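Local coordinates for broad specificity aminotransferase (Leishmania mexicana, PDB 4WB0), which probably transfers amino groups between amino acids such as aspartate and 2-oxo acids with pyridoxal phosphate as cofactor, accepting a broad range of substrates, at residues W141-H144 against Y145-V148; L169-E172 against G173-K176. One frame throughout, in Å; residues are numbered along the deposited sequence.

Contact 1. Residues W141-H144 against Y145-V148; sequences WPNH and YSIV
N143 and I147 meet one turn apart on the helix 142-150. Two backbone bonds tie this first turn to the next. I147 N donates to N143 O at 2.9 Å, a bond close to straight (163°). V148 N donates to H144 O at 3.2 Å.

The apolar contacts gather on I147. Its CG1 lies beside the backbone N and anti to the carbonyl carbon (chi1 -69°), which points the branch back at the preceding turn. CD1 then packs against the amide of N143, 3.7 Å from ND2, and the two side chains cross at about a right angle. The same CD1 reaches CZ3 of W141 at 4.1 Å.

Within 141-144 the rings are packed too. N143 CB lies over the centre of one indole face of W141, and W141 CB over one face of the H144 ring.

The carboxamide oxygen of N143 turns to S146: OD1 lies 3.6 Å from S146 CB. A water donates to N143 OD1 at 3.0 Å.

H144 NE2 is hydrogen-bonded to D223 OD2 and ND1 to T140 OG1. The indole of W141 packs on T113 and L116 of the helix 111-123. A second chain also packs on W141, N143 and I147. The arrangement is the N-terminal turn of the helix in a beta-alpha-beta unit of a PLP-dependent aminotransferase, between strands 134-138 and 156-163.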
loop_
_atom_site.group_PDB
_atom_site.type_symbol
_atom_site.label_atom_id
_atom_site.label_comp_id
_atom_site.label_asym_id
_atom_site.label_seq_id
_atom_site.Cartn_x
_atom_site.Cartn_y
_atom_site.Cartn_z
ATOM N N TRP A 141 16.485 13.185 -2.704
ATOM C CA TRP A 141 15.569 12.720 -1.665
ATOM C C TRP A 141 16.257 11.626 -0.795
ATOM O O TRP A 141 16.629 10.562 -1.297
ATOM C CB TRP A 141 14.306 12.186 -2.330
ATOM C CG TRP A 141 13.155 12.040 -1.439
ATOM C CD1 TRP A 141 12.892 12.750 -0.299
ATOM C CD2 TRP A 141 12.077 11.120 -1.605
ATOM N NE1 TRP A 141 11.703 12.326 0.250
ATOM C CE2 TRP A 141 11.182 11.325 -0.528
ATOM C CE3 TRP A 141 11.777 10.140 -2.562
ATOM C CZ2 TRP A 141 10.013 10.587 -0.375
ATOM C CZ3 TRP A 141 10.604 9.406 -2.414
ATOM C CH2 TRP A 141 9.738 9.633 -1.321
ATOM N N PRO A 142 16.498 11.902 0.498
ATOM C CA PRO A 142 17.201 10.858 1.273
ATOM C C PRO A 142 16.364 9.517 1.359
ATOM O O PRO A 142 16.924 8.434 1.594
ATOM C CB PRO A 142 17.396 11.524 2.642
ATOM C CG PRO A 142 16.190 12.504 2.749
ATOM C CD PRO A 142 15.974 12.998 1.345
ATOM N N ASN A 143 15.067 9.566 1.052
ATOM C CA ASN A 143 14.240 8.367 1.122
ATOM C C ASN A 143 14.497 7.495 -0.061
ATOM O O ASN A 143 14.269 6.284 0.009
ATOM C CB ASN A 143 12.733 8.710 1.223
ATOM C CG ASN A 143 11.870 7.536 1.815
ATOM O OD1 ASN A 143 12.360 6.708 2.597
ATOM N ND2 ASN A 143 10.580 7.490 1.444
ATOM N N HIS A 144 14.973 8.078 -1.177
ATOM C CA HIS A 144 15.376 7.274 -2.285
ATOM C C HIS A 144 16.381 6.192 -1.895
ATOM O O HIS A 144 16.247 5.039 -2.323
ATOM C CB HIS A 144 16.081 8.100 -3.370
ATOM C CG HIS A 144 15.188 8.695 -4.400
ATOM N ND1 HIS A 144 15.662 9.589 -5.336
ATOM C CD2 HIS A 144 13.882 8.493 -4.690
ATOM C CE1 HIS A 144 14.676 9.931 -6.148
ATOM N NE2 HIS A 144 13.590 9.272 -5.787
ATOM N N TYR A 145 17.433 6.588 -1.189
ATOM C CA TYR A 145 18.433 5.614 -0.752
ATOM C C TYR A 145 17.781 4.475 0.071
ATOM O O TYR A 145 18.068 3.294 -0.150
ATOM C CB TYR A 145 19.548 6.314 0.043
ATOM C CG TYR A 145 20.814 5.516 0.215
ATOM C CD1 TYR A 145 20.811 4.275 0.836
ATOM C CD2 TYR A 145 22.035 6.031 -0.219
ATOM C CE1 TYR A 145 22.000 3.553 1.016
ATOM C CE2 TYR A 145 23.228 5.324 -0.054
ATOM C CZ TYR A 145 23.213 4.084 0.561
ATOM O OH TYR A 145 24.399 3.386 0.712
ATOM N N SER A 146 16.854 4.843 0.970
ATOM C CA SER A 146 16.175 3.876 1.851
ATOM C C SER A 146 15.298 2.891 1.123
ATOM O O SER A 146 15.279 1.704 1.438
ATOM C CB SER A 146 15.294 4.597 2.893
ATOM O OG SER A 146 16.097 5.340 3.759
ATOM N N ILE A 147 14.545 3.375 0.168
ATOM C CA ILE A 147 13.654 2.558 -0.614
ATOM C C ILE A 147 14.420 1.525 -1.389
ATOM O O ILE A 147 14.087 0.355 -1.410
ATOM C CB ILE A 147 12.850 3.465 -1.550
ATOM C CG1 ILE A 147 11.847 4.336 -0.722
ATOM C CG2 ILE A 147 12.128 2.671 -2.594
ATOM C CD1 ILE A 147 11.249 5.486 -1.563
ATOM N N VAL A 148 15.468 1.994 -2.059
ATOM C CA VAL A 148 16.269 1.165 -2.925
ATOM C C VAL A 148 16.994 0.106 -2.111
ATOM O O VAL A 148 17.073 -1.072 -2.493
ATOM C CB VAL A 148 17.229 2.095 -3.728
ATOM C CG1 VAL A 148 18.301 1.410 -4.243
ATOM C CG2 VAL A 148 16.374 2.788 -4.828
HETATM O O HOH W 1 13.488 6.992 5.347
#

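Contact 2. Residues L169-E172 against G173-K176; sequences LDFE and GMKK
D170 caps the helix 171-180 by accepting a bond from G173. It stands at the N-cap position. Its CG is anti to the backbone N (chi1 -179°), which swings the carboxylate over the first turn. OD1 takes the amide N of G173 at 3.1 Å, from above the carboxylate plane. OD2 lies 3.6 Å from G173 CA. The carbonyl O of D170 accepts from M174 N at 3.0 Å, so side chain and main chain of D170 each hold one amide of the first turn.

F171 comes next. Its O accepts a nearly straight bond from K175 N (173°). Its ring is crossed obliquely by the K175 side chain. CG of K175 stands over one face, 4.1 Å from the ring centroid, in a CH-pi contact. Farther along, K175 CE reaches F171 CE2 at 3.5 Å. SD of M174 approaches the ring more loosely, at an oblique angle.

E172 runs side by side with K175. Once past the F171 ring, the lysine bends at chi3 (-71°), and this brings NZ to E172 OE2. The two form a salt bridge, NZ to OE2 3.3 Å, weak as a hydrogen bond. This ammonium has a second carboxylate partner, E208. E172 O accepts from K176 N.

Around this turn, F171 packs on Q205, E208 and I209 of the helix 203-215. M174 rests on Y159 and D170 on A160 and D163, all in the strand 156-163.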
loop_
_atom_site.group_PDB
_atom_site.type_symbol
_atom_site.label_atom_id
_atom_site.label_comp_id
_atom_site.label_asym_id
_atom_site.label_seq_id
_atom_site.Cartn_x
_atom_site.Cartn_y
_atom_site.Cartn_z
ATOM N N LEU A 169 23.847 23.242 -12.102
ATOM C CA LEU A 169 24.082 21.916 -12.618
ATOM C C LEU A 169 25.554 21.618 -12.890
ATOM O O LEU A 169 26.261 22.436 -13.504
ATOM C CB LEU A 169 23.282 21.752 -13.906
ATOM C CG LEU A 169 22.998 20.347 -14.374
ATOM C CD1 LEU A 169 22.065 19.664 -13.359
ATOM C CD2 LEU A 169 22.373 20.431 -15.783
ATOM N N ASP A 170 26.019 20.453 -12.435
ATOM C CA ASP A 170 27.329 19.972 -12.827
ATOM C C ASP A 170 27.174 18.923 -13.936
ATOM O O ASP A 170 27.327 17.736 -13.703
ATOM C CB ASP A 170 28.117 19.366 -11.659
ATOM C CG ASP A 170 29.485 18.900 -12.092
ATOM O OD1 ASP A 170 29.918 19.282 -13.217
ATOM O OD2 ASP A 170 30.144 18.152 -11.337
ATOM N N PHE A 171 26.917 19.378 -15.152
ATOM C CA PHE A 171 26.607 18.473 -16.243
ATOM C C PHE A 171 27.801 17.658 -16.688
ATOM O O PHE A 171 27.669 16.474 -16.989
ATOM C CB PHE A 171 26.039 19.258 -17.416
ATOM C CG PHE A 171 25.474 18.391 -18.462
ATOM C CD1 PHE A 171 24.490 17.467 -18.151
ATOM C CD2 PHE A 171 25.988 18.402 -19.723
ATOM C CE1 PHE A 171 23.984 16.612 -19.151
ATOM C CE2 PHE A 171 25.480 17.566 -20.694
ATOM C CZ PHE A 171 24.513 16.668 -20.405
ATOM N N GLU A 172 28.967 18.280 -16.732
ATOM C CA GLU A 172 30.178 17.560 -17.093
ATOM C C GLU A 172 30.492 16.421 -16.116
ATOM O O GLU A 172 30.856 15.312 -16.529
ATOM C CB GLU A 172 31.353 18.540 -17.162
ATOM C CG GLU A 172 31.217 19.523 -18.311
ATOM C CD GLU A 172 31.247 18.840 -19.681
ATOM O OE1 GLU A 172 32.028 17.874 -19.847
ATOM O OE2 GLU A 172 30.492 19.265 -20.587
ATOM N N GLY A 173 30.309 16.676 -14.820
ATOM C CA GLY A 173 30.480 15.636 -13.830
ATOM C C GLY A 173 29.450 14.515 -14.004
ATOM O O GLY A 173 29.802 13.348 -13.909
ATOM N N MET A 174 28.188 14.864 -14.262
ATOM C CA MET A 174 27.169 13.847 -14.490
ATOM C C MET A 174 27.540 12.929 -15.685
ATOM O O MET A 174 27.533 11.689 -15.562
ATOM C CB MET A 174 25.809 14.520 -14.692
ATOM C CG MET A 174 24.678 13.568 -14.846
ATOM S SD MET A 174 23.165 14.457 -15.235
ATOM C CE MET A 174 21.935 13.152 -15.100
ATOM N N LYS A 175 27.896 13.515 -16.820
ATOM C CA LYS A 175 28.289 12.731 -17.985
ATOM C C LYS A 175 29.461 11.787 -17.688
ATOM O O LYS A 175 29.443 10.635 -18.085
ATOM C CB LYS A 175 28.668 13.643 -19.142
ATOM C CG LYS A 175 27.482 14.320 -19.806
ATOM C CD LYS A 175 27.799 14.958 -21.136
ATOM C CE LYS A 175 28.661 16.214 -20.961
ATOM N NZ LYS A 175 29.096 16.811 -22.247
ATOM N N LYS A 176 30.484 12.291 -17.013
ATOM C CA LYS A 176 31.646 11.475 -16.633
ATOM C C LYS A 176 31.228 10.261 -15.816
ATOM O O LYS A 176 31.767 9.151 -15.956
ATOM C CB LYS A 176 32.639 12.284 -15.801
ATOM C CG LYS A 176 33.432 13.350 -16.522
ATOM C CD LYS A 176 34.601 13.864 -15.642
ATOM C CE LYS A 176 34.136 14.388 -14.262
ATOM N NZ LYS A 176 35.248 14.796 -13.348
#

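Both contacts are first turns of helices, and they follow in series along the chain. Contact 1 starts the helix 142-150, and contact 2 starts the helix 171-180. Between these helices run strands 156-163 and 168-169, neighbours at one end of the large mixed sheet. Both helices touch strand 156-163, an element they share. The centres of contact 1 and contact 2 are about 22 Å apart. The nearest atoms of contact 1 and contact 2 are about 12 Å apart, so the two do not touch. The centre of contact 1 lies about 11 Å from the centre of the chain, that of contact 2 about 21 Å. Contact 1 is at the subunit interface. Contact 2 is on the outer part of the chain, touched by no other chain of the assembly.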